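Local coordinates for protein post-proline cleaving enzyme (Rickettsia typhi, PDB 4HVT) that probably hydrolyses oligopeptides on the carboxyl side of proline as a serine peptidase of the prolyl oligopeptidase family, at residues Leu305-Asp309 against His527-Gln531; Leu481-Tyr485 against Phe542-Ser546. All coordinates share one frame; numbering follows the deposited sequence.

Interaction 1: Leu305-Asp309 against His527-Gln531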
# COMPACT_ATOMS: atom_id res chain seq x y z
N LEU A 305 6.35 -17.53 -4.22
CA LEU A 305 5.32 -17.29 -5.22
C LEU A 305 5.96 -17.16 -6.59
O LEU A 305 6.96 -16.47 -6.73
CB LEU A 305 4.57 -16.00 -4.92
CG LEU A 305 3.49 -15.51 -5.89
CD1 LEU A 305 2.37 -16.53 -5.93
CD2 LEU A 305 3.01 -14.13 -5.51
N LEU A 306 5.32 -17.77 -7.59
CA LEU A 306 5.75 -17.66 -8.98
C LEU A 306 4.97 -16.58 -9.72
O LEU A 306 3.77 -16.54 -9.67
CB LEU A 306 5.63 -19.01 -9.70
CG LEU A 306 6.26 -20.23 -9.03
CD1 LEU A 306 6.20 -21.43 -9.95
CD2 LEU A 306 7.69 -19.93 -8.57
N ARG A 307 5.71 -15.75 -10.45
CA ARG A 307 5.09 -14.77 -11.35
C ARG A 307 5.02 -15.34 -12.79
O ARG A 307 4.21 -14.88 -13.62
CB ARG A 307 5.90 -13.45 -11.31
CG ARG A 307 5.51 -12.48 -12.40
CD ARG A 307 5.98 -11.07 -12.09
NE ARG A 307 5.92 -10.21 -13.27
CZ ARG A 307 4.85 -9.52 -13.66
NH1 ARG A 307 3.71 -9.61 -13.00
NH2 ARG A 307 4.90 -8.79 -14.81
N SER A 308 5.95 -16.25 -13.13
CA SER A 308 5.98 -16.90 -14.42
C SER A 308 5.97 -18.41 -14.27
O SER A 308 6.32 -18.94 -13.19
CB SER A 308 7.23 -16.47 -15.20
OG SER A 308 7.22 -15.07 -15.41
N ASP A 309 5.60 -19.10 -15.36
CA ASP A 309 5.70 -20.58 -15.36
C ASP A 309 7.15 -20.98 -15.11
O ASP A 309 8.07 -20.30 -15.56
CB ASP A 309 5.31 -21.18 -16.70
CG ASP A 309 3.86 -20.98 -17.08
OD1 ASP A 309 3.01 -20.61 -16.24
OD2 ASP A 309 3.60 -21.19 -18.31
N HIS A 527 -2.38 -8.94 -14.64
CA HIS A 527 -1.47 -7.79 -14.66
C HIS A 527 -0.85 -7.59 -16.04
O HIS A 527 -0.90 -6.49 -16.64
CB HIS A 527 -0.40 -7.98 -13.60
CG HIS A 527 0.69 -6.97 -13.67
ND1 HIS A 527 2.01 -7.31 -13.61
CD2 HIS A 527 0.66 -5.62 -13.90
CE1 HIS A 527 2.76 -6.23 -13.81
NE2 HIS A 527 1.97 -5.19 -13.95
N LYS A 528 -0.22 -8.65 -16.52
CA LYS A 528 0.55 -8.62 -17.79
C LYS A 528 -0.33 -8.18 -18.95
O LYS A 528 0.18 -7.53 -19.89
CB LYS A 528 1.15 -10.01 -18.05
CG LYS A 528 2.33 -10.33 -17.14
CD LYS A 528 2.77 -11.79 -17.28
CE LYS A 528 3.59 -12.28 -16.09
NZ LYS A 528 4.31 -13.54 -16.44
N SER A 529 -1.63 -8.50 -18.89
CA SER A 529 -2.59 -8.11 -19.90
C SER A 529 -2.73 -6.61 -20.17
O SER A 529 -3.21 -6.22 -21.25
CB SER A 529 -3.98 -8.66 -19.53
OG SER A 529 -3.95 -10.06 -19.85
N ALA A 530 -2.38 -5.78 -19.18
CA ALA A 530 -2.43 -4.32 -19.27
C ALA A 530 -1.11 -3.66 -18.89
O ALA A 530 -1.06 -2.47 -18.59
CB ALA A 530 -3.59 -3.77 -18.46
N GLN A 531 -0.04 -4.44 -18.96
CA GLN A 531 1.28 -3.95 -18.62
C GLN A 531 1.98 -3.26 -19.81
O GLN A 531 1.81 -3.64 -20.97
CB GLN A 531 2.13 -5.10 -18.09
CG GLN A 531 3.43 -4.67 -17.47
CD GLN A 531 4.23 -5.87 -16.95
OE1 GLN A 531 3.76 -7.02 -16.98
NE2 GLN A 531 5.49 -5.61 -16.56
O HOH W 1 7.34 -8.05 -16.14

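Interaction 2: Leu481-Tyr485 against Phe542-Ser546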
# COMPACT_ATOMS: atom_id res chain seq x y z
N LEU A 481 -19.82 6.94 -7.14
CA LEU A 481 -18.37 7.08 -7.10
C LEU A 481 -17.73 5.73 -7.47
O LEU A 481 -17.91 4.70 -6.77
CB LEU A 481 -17.96 7.60 -5.73
CG LEU A 481 -16.64 8.28 -5.39
CD1 LEU A 481 -16.12 9.17 -6.54
CD2 LEU A 481 -17.04 9.06 -4.11
N LEU A 482 -17.01 5.75 -8.58
CA LEU A 482 -16.38 4.57 -9.14
C LEU A 482 -14.87 4.71 -8.95
O LEU A 482 -14.29 5.74 -9.34
CB LEU A 482 -16.71 4.47 -10.62
CG LEU A 482 -15.94 3.50 -11.53
CD1 LEU A 482 -16.03 2.03 -11.09
CD2 LEU A 482 -16.42 3.69 -12.96
N GLU A 483 -14.26 3.69 -8.37
CA GLU A 483 -12.81 3.67 -8.11
C GLU A 483 -12.17 2.44 -8.73
O GLU A 483 -12.83 1.39 -8.92
CB GLU A 483 -12.59 3.66 -6.60
CG GLU A 483 -13.16 4.90 -5.92
CD GLU A 483 -12.71 5.02 -4.47
OE1 GLU A 483 -11.49 5.00 -4.20
OE2 GLU A 483 -13.58 5.16 -3.60
N ALA A 484 -10.88 2.57 -9.10
CA ALA A 484 -10.07 1.46 -9.51
C ALA A 484 -8.62 1.91 -9.41
O ALA A 484 -8.35 3.06 -9.10
CB ALA A 484 -10.36 1.00 -10.92
N TYR A 485 -7.73 0.96 -9.57
CA TYR A 485 -6.28 1.16 -9.46
C TYR A 485 -5.70 0.63 -10.76
O TYR A 485 -5.31 1.43 -11.64
CB TYR A 485 -5.67 0.47 -8.23
CG TYR A 485 -4.17 0.77 -8.04
CD1 TYR A 485 -3.72 2.04 -7.64
CD2 TYR A 485 -3.24 -0.21 -8.29
CE1 TYR A 485 -2.38 2.32 -7.47
CE2 TYR A 485 -1.90 0.04 -8.10
CZ TYR A 485 -1.48 1.30 -7.68
OH TYR A 485 -0.10 1.43 -7.55
N PHE A 542 -12.08 -0.16 -17.52
CA PHE A 542 -12.71 0.85 -16.69
C PHE A 542 -13.92 1.45 -17.45
O PHE A 542 -14.96 1.62 -16.88
CB PHE A 542 -11.67 1.93 -16.39
CG PHE A 542 -12.08 2.88 -15.30
CD1 PHE A 542 -12.20 2.46 -13.98
CD2 PHE A 542 -12.29 4.21 -15.58
CE1 PHE A 542 -12.54 3.33 -12.97
CE2 PHE A 542 -12.70 5.08 -14.56
CZ PHE A 542 -12.80 4.65 -13.27
N PHE A 543 -13.77 1.74 -18.73
CA PHE A 543 -14.91 2.24 -19.54
C PHE A 543 -16.07 1.21 -19.59
O PHE A 543 -17.26 1.58 -19.53
CB PHE A 543 -14.49 2.62 -20.97
CG PHE A 543 -13.39 3.64 -21.04
CD1 PHE A 543 -13.38 4.75 -20.21
CD2 PHE A 543 -12.34 3.47 -21.94
CE1 PHE A 543 -12.40 5.68 -20.29
CE2 PHE A 543 -11.35 4.42 -22.03
CZ PHE A 543 -11.34 5.50 -21.19
N ALA A 544 -15.72 -0.06 -19.76
CA ALA A 544 -16.71 -1.15 -19.77
C ALA A 544 -17.58 -1.14 -18.50
O ALA A 544 -18.76 -1.26 -18.59
CB ALA A 544 -16.04 -2.49 -19.96
N VAL A 545 -16.96 -1.00 -17.35
CA VAL A 545 -17.71 -0.85 -16.12
C VAL A 545 -18.53 0.46 -16.08
O VAL A 545 -19.73 0.45 -15.71
CB VAL A 545 -16.75 -1.01 -14.90
CG1 VAL A 545 -17.52 -0.77 -13.64
CG2 VAL A 545 -16.15 -2.41 -14.87
N SER A 546 -17.92 1.58 -16.46
CA SER A 546 -18.60 2.88 -16.45
C SER A 546 -19.89 2.80 -17.31
O SER A 546 -20.98 3.17 -16.88
CB SER A 546 -17.65 3.99 -16.96
OG SER A 546 -16.52 4.17 -16.10

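Interaction 1: Leu305-Asp309 against His527-Gln531
The backbones of Leu305-Asp309 and His527-Gln531 keep well apart, Arg307 CA and Lys528 CA lying 10.0 Å from each other, and Arg307 and Lys528 bridge the interval from the two sides. Carried away from its backbone N by an anti first torsion (chi1 168°) and extended as far as NE, Arg307 reaches the far segment with its guanidinium. NH1 donates to His527 ND1 at 2.9 Å, with an N-H...N angle of 149°. NH1 lies near the imidazole plane, whereas ND1 is somewhat tilted from the guanidinium plane, and the guanidinium is turned well out of the plane of the ring. NH2 makes a weak bond to Gln531 OE1 (3.0 Å), which approaches at the guanidinium edge, and a water accepts from both Arg307 NH2 and Gln531 NE2.

This joins the two domains of a prolyl oligopeptidase fold: the loop after strand 301-305 belongs to the beta-propeller, whereas helix 524-528 and the type I turn from Lys528 to Gln531 belong to the alpha/beta-hydrolase domain.

Lys528 passes obliquely across Arg307, placing CE 3.8 Å above the guanidinium plane and NZ at Arg307 O. That bond, 3.1 Å long, arrives 35° out of the carbonyl plane; a weaker one goes to Ser308 OG, whose stronger partner is Asp291. The like charges stay apart, with 4.9 Å between Arg307 NE and Lys528 NZ. Glu610 takes His527 NE2, which is consistent with ND1 being the unprotonated acceptor, while Thr609 O receives Gln531 NE2 and Tyr267 forms a cation-pi contact with Arg307.

Interaction 2: Leu481-Tyr485 against Phe542-Ser546
Leu482 meets the Phe542 ring with its branch point and one methyl. CG lies 3.7 Å from Phe542 CE1, and CD2 makes an off-centre CH-pi contact, 4.2 Å from the ring centroid and 30° off the normal. The other methyl, CD1, reaches Val545 CG1 at 4.1 Å, so the leucine fork spans one turn of helix 542-546. Two residues on, Ala484 CB approaches Phe542 CE1 to 3.8 Å, and the ring is held against two residues that face the helix from the same side of the chain.

Phe542 gets there by swinging CG anti to its backbone N (chi1 -167°), which carries the ring toward the strand although its CB points along the interface. Ser546 adds a polar element: OG is 3.2 Å from Leu482 CD2 and lies above the rim of the Phe542 ring. This hydroxyl donates to Phe542 O at 3.1 Å, coming in from above the carbonyl plane, and the same oxygen accepts the helical bond from Ser546 N. The hydroxyl is satisfied within its own helix; the buried backbone N of Ala484, by contrast, has no partner in the model.

Glu483 points away and pairs with Lys563. Strand 480-483 lies between parallel neighbours 510-514 and 560-565 in the central sheet of the alpha/beta-hydrolase domain; helix segment 542-546 runs nearly antiparallel to strand 481-483 (156°) and packs through Phe542 on Ile562 and through Val545 on Ala514.

Overall arrangement
Interactions 1 and 2 lie with centres 22 Å apart and nearest atoms about 8 Å apart, without touching. Their segments alternate along the chain: 305-309, 481-485, 527-531, then 542-546. Consecutive helices 524-528 and 536-551 provide the later half of each, linking the two contacts through one short connection. Interaction 2 is internal to the hydrolase domain, where a helix packs on its central sheet, whereas interaction 1 is a polar surface contact between that domain and the propeller. One region of the hydrolase domain thus has helix 536-551 buried against the sheet and helix 524-528 turned to the propeller, the domain that in this family restricts access to the active site.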